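Local coordinates for malonyl CoA-acyl carrier protein transacylase (PDB 3EZO) that probably transfers the malonyl group from malonyl-CoA to holo-acyl carrier protein, supplying malonyl-ACP for fatty acid synthesis, at residues Glu220-Val225 and Ala252-Ala257. Residues are numbered along the deposited sequence; the frame is centred on the assembly and turned at random.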
loop_
_atom_site.group_PDB
_atom_site.type_symbol
_atom_site.label_atom_id
_atom_site.label_comp_id
_atom_site.label_asym_id
_atom_site.label_seq_id
_atom_site.Cartn_x
_atom_site.Cartn_y
_atom_site.Cartn_z
ATOM N N GLU A 220 -0.541 -20.337 2.441
ATOM C CA GLU A 220 -1.346 -21.226 3.275
ATOM C C GLU A 220 -2.610 -20.529 3.753
ATOM O O GLU A 220 -3.711 -21.082 3.673
ATOM C CB GLU A 220 -0.559 -21.696 4.506
ATOM C CG GLU A 220 0.609 -22.548 4.163
ATOM C CD GLU A 220 1.489 -22.891 5.380
ATOM O OE1 GLU A 220 1.343 -22.261 6.477
ATOM O OE2 GLU A 220 2.340 -23.810 5.196
ATOM N N TYR A 221 -2.463 -19.300 4.232
ATOM C CA TYR A 221 -3.638 -18.536 4.711
ATOM C C TYR A 221 -4.647 -18.273 3.587
ATOM O O TYR A 221 -5.835 -18.515 3.736
ATOM C CB TYR A 221 -3.213 -17.212 5.375
ATOM C CG TYR A 221 -4.362 -16.506 6.071
ATOM C CD1 TYR A 221 -4.507 -16.546 7.464
ATOM C CD2 TYR A 221 -5.304 -15.800 5.337
ATOM C CE1 TYR A 221 -5.615 -15.895 8.089
ATOM C CE2 TYR A 221 -6.377 -15.147 5.945
ATOM C CZ TYR A 221 -6.525 -15.195 7.312
ATOM O OH TYR A 221 -7.609 -14.518 7.863
ATOM N N LEU A 222 -4.187 -17.796 2.447
ATOM C CA LEU A 222 -5.100 -17.492 1.330
ATOM C C LEU A 222 -5.800 -18.712 0.777
ATOM O O LEU A 222 -6.840 -18.567 0.174
ATOM C CB LEU A 222 -4.365 -16.736 0.211
ATOM C CG LEU A 222 -4.071 -15.280 0.588
ATOM C CD1 LEU A 222 -2.947 -14.690 -0.200
ATOM C CD2 LEU A 222 -5.360 -14.433 0.459
ATOM N N ALA A 223 -5.247 -19.912 0.990
ATOM C CA ALA A 223 -5.917 -21.150 0.585
ATOM C C ALA A 223 -7.346 -21.256 1.140
ATOM O O ALA A 223 -8.236 -21.844 0.502
ATOM C CB ALA A 223 -5.081 -22.384 1.012
ATOM N N GLY A 224 -7.563 -20.713 2.334
ATOM C CA GLY A 224 -8.871 -20.738 2.943
ATOM C C GLY A 224 -9.706 -19.493 2.739
ATOM O O GLY A 224 -10.765 -19.398 3.339
ATOM N N VAL A 225 -9.276 -18.539 1.889
ATOM C CA VAL A 225 -10.024 -17.290 1.720
ATOM C C VAL A 225 -10.802 -17.361 0.412
ATOM O O VAL A 225 -10.247 -17.769 -0.629
ATOM C CB VAL A 225 -9.098 -16.077 1.737
ATOM C CG1 VAL A 225 -9.848 -14.799 1.461
ATOM C CG2 VAL A 225 -8.310 -16.022 3.084
ATOM N N ALA A 252 -0.591 -13.398 -6.809
ATOM C CA ALA A 252 -0.041 -12.048 -6.880
ATOM C C ALA A 252 0.088 -11.458 -5.478
ATOM O O ALA A 252 1.054 -10.763 -5.184
ATOM C CB ALA A 252 -0.875 -11.166 -7.783
ATOM N N LEU A 253 -0.859 -11.745 -4.595
ATOM C CA LEU A 253 -0.720 -11.298 -3.196
ATOM C C LEU A 253 0.418 -12.015 -2.458
ATOM O O LEU A 253 1.106 -11.391 -1.651
ATOM C CB LEU A 253 -2.030 -11.428 -2.408
ATOM C CG LEU A 253 -3.180 -10.523 -2.852
ATOM C CD1 LEU A 253 -4.440 -10.879 -2.003
ATOM C CD2 LEU A 253 -2.822 -9.042 -2.786
ATOM N N VAL A 254 0.586 -13.314 -2.722
ATOM C CA VAL A 254 1.665 -14.133 -2.105
ATOM C C VAL A 254 3.027 -13.565 -2.502
ATOM O O VAL A 254 3.886 -13.273 -1.633
ATOM C CB VAL A 254 1.518 -15.640 -2.497
ATOM C CG1 VAL A 254 2.801 -16.461 -2.210
ATOM C CG2 VAL A 254 0.284 -16.273 -1.829
ATOM N N ARG A 255 3.222 -13.346 -3.811
ATOM C CA ARG A 255 4.508 -12.892 -4.318
ATOM C C ARG A 255 4.748 -11.439 -3.971
ATOM O O ARG A 255 5.920 -10.994 -3.801
ATOM C CB ARG A 255 4.632 -13.159 -5.820
ATOM C CG ARG A 255 4.850 -14.644 -6.143
ATOM C CD ARG A 255 5.043 -14.932 -7.649
ATOM N NE ARG A 255 3.829 -14.629 -8.394
ATOM C CZ ARG A 255 3.642 -13.587 -9.199
ATOM N NH1 ARG A 255 4.608 -12.732 -9.425
ATOM N NH2 ARG A 255 2.446 -13.411 -9.792
ATOM N N GLN A 256 3.670 -10.685 -3.823
ATOM C CA GLN A 256 3.797 -9.249 -3.530
ATOM C C GLN A 256 4.657 -8.977 -2.298
ATOM O O GLN A 256 5.433 -8.028 -2.280
ATOM C CB GLN A 256 2.433 -8.633 -3.307
ATOM C CG GLN A 256 2.392 -7.101 -3.173
ATOM C CD GLN A 256 1.320 -6.557 -2.239
ATOM O OE1 GLN A 256 1.133 -7.035 -1.106
ATOM N NE2 GLN A 256 0.696 -5.468 -2.659
ATOM N N ALA A 257 4.498 -9.811 -1.281
ATOM C CA ALA A 257 5.077 -9.540 0.022
ATOM C C ALA A 257 6.594 -9.581 -0.007
ATOM O O ALA A 257 7.236 -8.901 0.803
ATOM C CB ALA A 257 4.540 -10.502 1.054
#
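L222 reaches from the last turn of helix 212-223 to two successive residues of helix 246-256, L253 and V254, and one methyl, CD1, makes the closest contacts. Its CB points toward the other helix but stays short of contact. CG, set anti to the carbonyl carbon (chi1 -74°), carries the branch onward, and a chi2 of 158° places CD1 roughly anti to CA, farthest out along the chain. CD1 lies 3.9 Å from V254 CG2 and 4.0 Å from L253 CB, while CD2 faces L253 CD1 at a loose 4.4 Å. Leucine suits this place because its branch point at CG puts a methyl far enough out to span backbones whose nearest CA atoms, those of L222 and V254, are 8.3 Å apart. V254, branched at CB, offers a methyl close to its own helix, and the two side chains run antiparallel alongside each other. The leucines lie roughly perpendicular, and L253 also packs on Y102 and L105 of helix 99-107. All three side chains are buried and apolar, and no hydrogen bond joins the two segments; K250, one turn before V254, instead binds the carbonyl oxygens of L222 and V225 with its NZ. The contact is a small apolar touch between helix 212-223 and helix 246-256, with L119 of helix 113-128 also against L222 and helix 99-107, which follows the predicted nucleophile S98, against L253.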